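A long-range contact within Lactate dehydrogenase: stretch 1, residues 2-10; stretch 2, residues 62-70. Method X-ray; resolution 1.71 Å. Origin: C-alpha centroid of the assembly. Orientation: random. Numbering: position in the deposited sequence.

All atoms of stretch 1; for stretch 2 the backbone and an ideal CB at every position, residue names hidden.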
# COMPACT_ATOMS: atom_id res chain seq x y z
N ALA B 2 21.53 -16.06 -0.91
CA ALA B 2 21.08 -15.61 0.41
C ALA B 2 21.14 -14.08 0.49
O ALA B 2 22.22 -13.49 0.49
CB ALA B 2 21.93 -16.23 1.51
N VAL B 3 19.97 -13.46 0.55
CA VAL B 3 19.87 -12.01 0.63
C VAL B 3 19.73 -11.53 2.07
O VAL B 3 20.27 -10.49 2.43
CB VAL B 3 18.68 -11.50 -0.23
CG1 VAL B 3 18.79 -12.04 -1.65
CG2 VAL B 3 17.34 -11.89 0.40
N PHE B 4 19.02 -12.29 2.90
CA PHE B 4 18.82 -11.91 4.29
C PHE B 4 20.15 -11.82 5.02
O PHE B 4 20.78 -12.85 5.30
CB PHE B 4 17.91 -12.91 5.01
CG PHE B 4 16.49 -12.90 4.54
CD1 PHE B 4 15.73 -11.74 4.60
CD2 PHE B 4 15.90 -14.06 4.06
CE1 PHE B 4 14.41 -11.73 4.17
CE2 PHE B 4 14.58 -14.05 3.63
CZ PHE B 4 13.84 -12.89 3.69
N GLU B 5 20.61 -10.60 5.31
CA GLU B 5 21.70 -10.45 6.25
C GLU B 5 21.25 -10.95 7.62
O GLU B 5 20.12 -10.72 8.04
CB GLU B 5 22.15 -8.99 6.33
CG GLU B 5 21.17 -8.05 7.02
CD GLU B 5 21.39 -6.59 6.64
OE1 GLU B 5 21.95 -6.33 5.56
OE2 GLU B 5 21.01 -5.70 7.43
N GLN B 6 22.13 -11.67 8.30
CA GLN B 6 21.73 -12.36 9.52
C GLN B 6 21.48 -11.36 10.65
O GLN B 6 22.30 -10.48 10.90
CB GLN B 6 22.79 -13.37 9.94
CG GLN B 6 22.42 -14.18 11.18
CD GLN B 6 21.08 -14.90 11.03
OE1 GLN B 6 20.70 -15.28 9.93
NE2 GLN B 6 20.37 -15.06 12.14
N ASN B 7 20.33 -11.50 11.31
CA ASN B 7 20.02 -10.68 12.48
C ASN B 7 18.84 -11.31 13.21
O ASN B 7 18.31 -12.35 12.81
CB ASN B 7 19.73 -9.22 12.08
CG ASN B 7 18.50 -9.08 11.19
OD1 ASN B 7 17.50 -9.77 11.37
ND2 ASN B 7 18.58 -8.16 10.23
N LYS B 8 18.43 -10.67 14.31
CA LYS B 8 17.38 -11.19 15.17
C LYS B 8 16.02 -11.21 14.48
O LYS B 8 15.16 -12.04 14.82
CB LYS B 8 17.28 -10.36 16.45
CG LYS B 8 18.06 -10.87 17.65
CD LYS B 8 17.86 -9.93 18.83
CE LYS B 8 18.40 -10.50 20.12
NZ LYS B 8 19.82 -10.91 20.01
N ARG B 9 15.78 -10.29 13.55
CA ARG B 9 14.44 -10.06 13.04
C ARG B 9 13.91 -11.28 12.29
O ARG B 9 14.68 -12.07 11.74
CB ARG B 9 14.42 -8.85 12.11
CG ARG B 9 14.97 -7.57 12.72
CD ARG B 9 14.98 -6.45 11.68
NE ARG B 9 15.61 -5.24 12.19
CZ ARG B 9 16.08 -4.26 11.42
NH1 ARG B 9 16.01 -4.34 10.10
NH2 ARG B 9 16.65 -3.19 11.98
N PRO B 10 12.59 -11.45 12.24
CA PRO B 10 12.02 -12.45 11.33
C PRO B 10 12.38 -12.12 9.89
O PRO B 10 12.60 -10.96 9.54
CB PRO B 10 10.51 -12.35 11.57
CG PRO B 10 10.36 -11.67 12.88
CD PRO B 10 11.54 -10.75 13.00
N UNK B 62 12.31 3.77 11.10
CA UNK B 62 12.83 2.46 11.46
C UNK B 62 13.77 1.96 10.36
O UNK B 62 13.86 2.54 9.28
CB UNK B 62 11.69 1.47 11.69
N UNK B 63 14.48 0.88 10.67
CA UNK B 63 15.48 0.35 9.78
C UNK B 63 15.13 -1.00 9.20
O UNK B 63 16.02 -1.81 8.92
CB UNK B 63 16.82 0.26 10.52
N UNK B 64 13.83 -1.27 9.03
CA UNK B 64 13.41 -2.46 8.31
C UNK B 64 14.03 -2.42 6.92
O UNK B 64 14.01 -1.39 6.24
CB UNK B 64 11.88 -2.56 8.23
N UNK B 65 14.59 -3.55 6.49
CA UNK B 65 15.20 -3.66 5.17
C UNK B 65 14.32 -4.51 4.27
O UNK B 65 13.94 -5.63 4.63
CB UNK B 65 16.61 -4.25 5.26
N UNK B 66 13.99 -3.97 3.09
CA UNK B 66 13.33 -4.72 2.03
C UNK B 66 14.34 -4.94 0.92
O UNK B 66 14.96 -3.98 0.44
CB UNK B 66 12.09 -3.99 1.51
N UNK B 67 14.53 -6.19 0.52
CA UNK B 67 15.41 -6.57 -0.57
C UNK B 67 14.58 -6.97 -1.79
O UNK B 67 13.47 -7.50 -1.66
CB UNK B 67 16.33 -7.71 -0.14
N UNK B 68 15.13 -6.72 -2.98
CA UNK B 68 14.58 -7.23 -4.23
C UNK B 68 15.49 -8.30 -4.80
O UNK B 68 16.72 -8.18 -4.73
CB UNK B 68 14.39 -6.10 -5.24
N UNK B 69 14.89 -9.35 -5.35
CA UNK B 69 15.67 -10.47 -5.88
C UNK B 69 14.94 -11.11 -7.06
O UNK B 69 13.71 -11.17 -7.10
CB UNK B 69 15.93 -11.51 -4.79
N UNK B 70 15.73 -11.61 -8.01
CA UNK B 70 15.25 -12.44 -9.10
C UNK B 70 15.73 -13.88 -8.98
O UNK B 70 15.63 -14.65 -9.95
CB UNK B 70 15.70 -11.85 -10.44

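Position 62 has nothing of stretch 1 within 5.5 Å of its ideal CB, and its CA-to-CB bond points sideways. Stretch 1 sets no preference. The residue is Asn62. Asn62 OD1 accepts a hydrogen bond from the backbone N of position 64 at 3.0 Å.

At position 63 the guanidinium of Arg9 lies close. The ideal CB would sit 3.7 Å from Arg9 NH2, so a small residue fits most easily, though phi -113° and psi 30° do not demand glycine. The residue is Gly63. Arg9 NH1 donates a hydrogen bond to Gly63 O at 2.8 Å.

Position 64 turns its CA-to-CB bond away from stretch 1. Its ideal CB is still 4.9 Å from Arg9 NH1, so a long side chain could bend back; several apolar or polar types would serve. The residue is Ile64. With chi1 and chi2 both m, its CD1 comes within 4.4 Å of Arg9 CD, against the aliphatic part of that side chain.

Position 65 points toward stretch 1. Its ideal CB is 4.9 Å from Arg9 NH1 and 5.1 Å from Glu5 OE2, with room between. A small polar residue such as Ser, Thr or Asn would suit. The residue is Thr65. Water 1 bridges the gap: it accepts from Thr65 OG1 at 2.9 Å and donates to Glu5 OE2 at 2.8 Å.

Position 66 begins the strand and points away. Stretch 1 gives no guide, although a beta-branched residue would suit the backbone. The residue is Val66.

Position 67 points toward stretch 1, with its ideal CB 4.3 Å from Val3 CG2. Val3, Phe4 and the carboxylate of Glu5 lie along its path. A long apolar or aromatic side chain fits, and a polar tip could meet Glu5. The residue is Tyr67, which has the largest covered area of the contact. Its CB packs 4.3 Å from Val3 CG2, its CE2 lies 4.3 Å from Phe4 CD1, and Val3 O lies over one ring face. Tyr67 OH is 3.0 Å from Glu5 OE1. Tyr67 OH also donates to water 2 at 3.1 Å, and water 2 donates to Glu5 O at 2.9 Å.

Position 68 points away and is unconstrained by stretch 1. The residue is Gly68.

Position 69 points toward Val3, its ideal CB 4.3 Å from Val3 CG1. A small residue such as Ala, Ser or Thr would do. The residue is Ser69, whose OG lies 4.2 Å from Val3 CG1.

Position 70 is out of reach. The residue is Asn70.

Stretch 2 (62-70) NGITVYGSN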
# COMPACT_ATOMS: atom_id res chain seq x y z
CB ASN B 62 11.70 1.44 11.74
CG ASN B 62 10.95 1.01 10.49
OD1 ASN B 62 11.56 0.60 9.49
ND2 ASN B 62 9.63 1.08 10.54
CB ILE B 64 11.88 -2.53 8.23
CG1 ILE B 64 11.26 -2.79 9.61
CG2 ILE B 64 11.42 -3.60 7.23
CD1 ILE B 64 11.56 -4.17 10.21
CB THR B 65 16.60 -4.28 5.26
OG1 THR B 65 17.42 -3.49 6.14
CG2 THR B 65 17.26 -4.33 3.88
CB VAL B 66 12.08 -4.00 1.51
CG1 VAL B 66 11.38 -4.83 0.43
CG2 VAL B 66 11.11 -3.70 2.65
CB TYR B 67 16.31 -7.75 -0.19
CG TYR B 67 17.08 -7.62 1.11
CD1 TYR B 67 18.39 -7.14 1.12
CD2 TYR B 67 16.52 -8.01 2.32
CE1 TYR B 67 19.11 -7.04 2.30
CE2 TYR B 67 17.23 -7.91 3.51
CZ TYR B 67 18.53 -7.42 3.49
OH TYR B 67 19.24 -7.31 4.66
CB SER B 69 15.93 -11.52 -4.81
OG SER B 69 16.75 -12.57 -5.32
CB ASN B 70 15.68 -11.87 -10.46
CG ASN B 70 15.06 -10.53 -10.76
OD1 ASN B 70 15.76 -9.57 -11.09
ND2 ASN B 70 13.74 -10.45 -10.67
O HOH W 1 18.35 -5.29 8.25
O HOH W 2 18.02 -9.17 6.76
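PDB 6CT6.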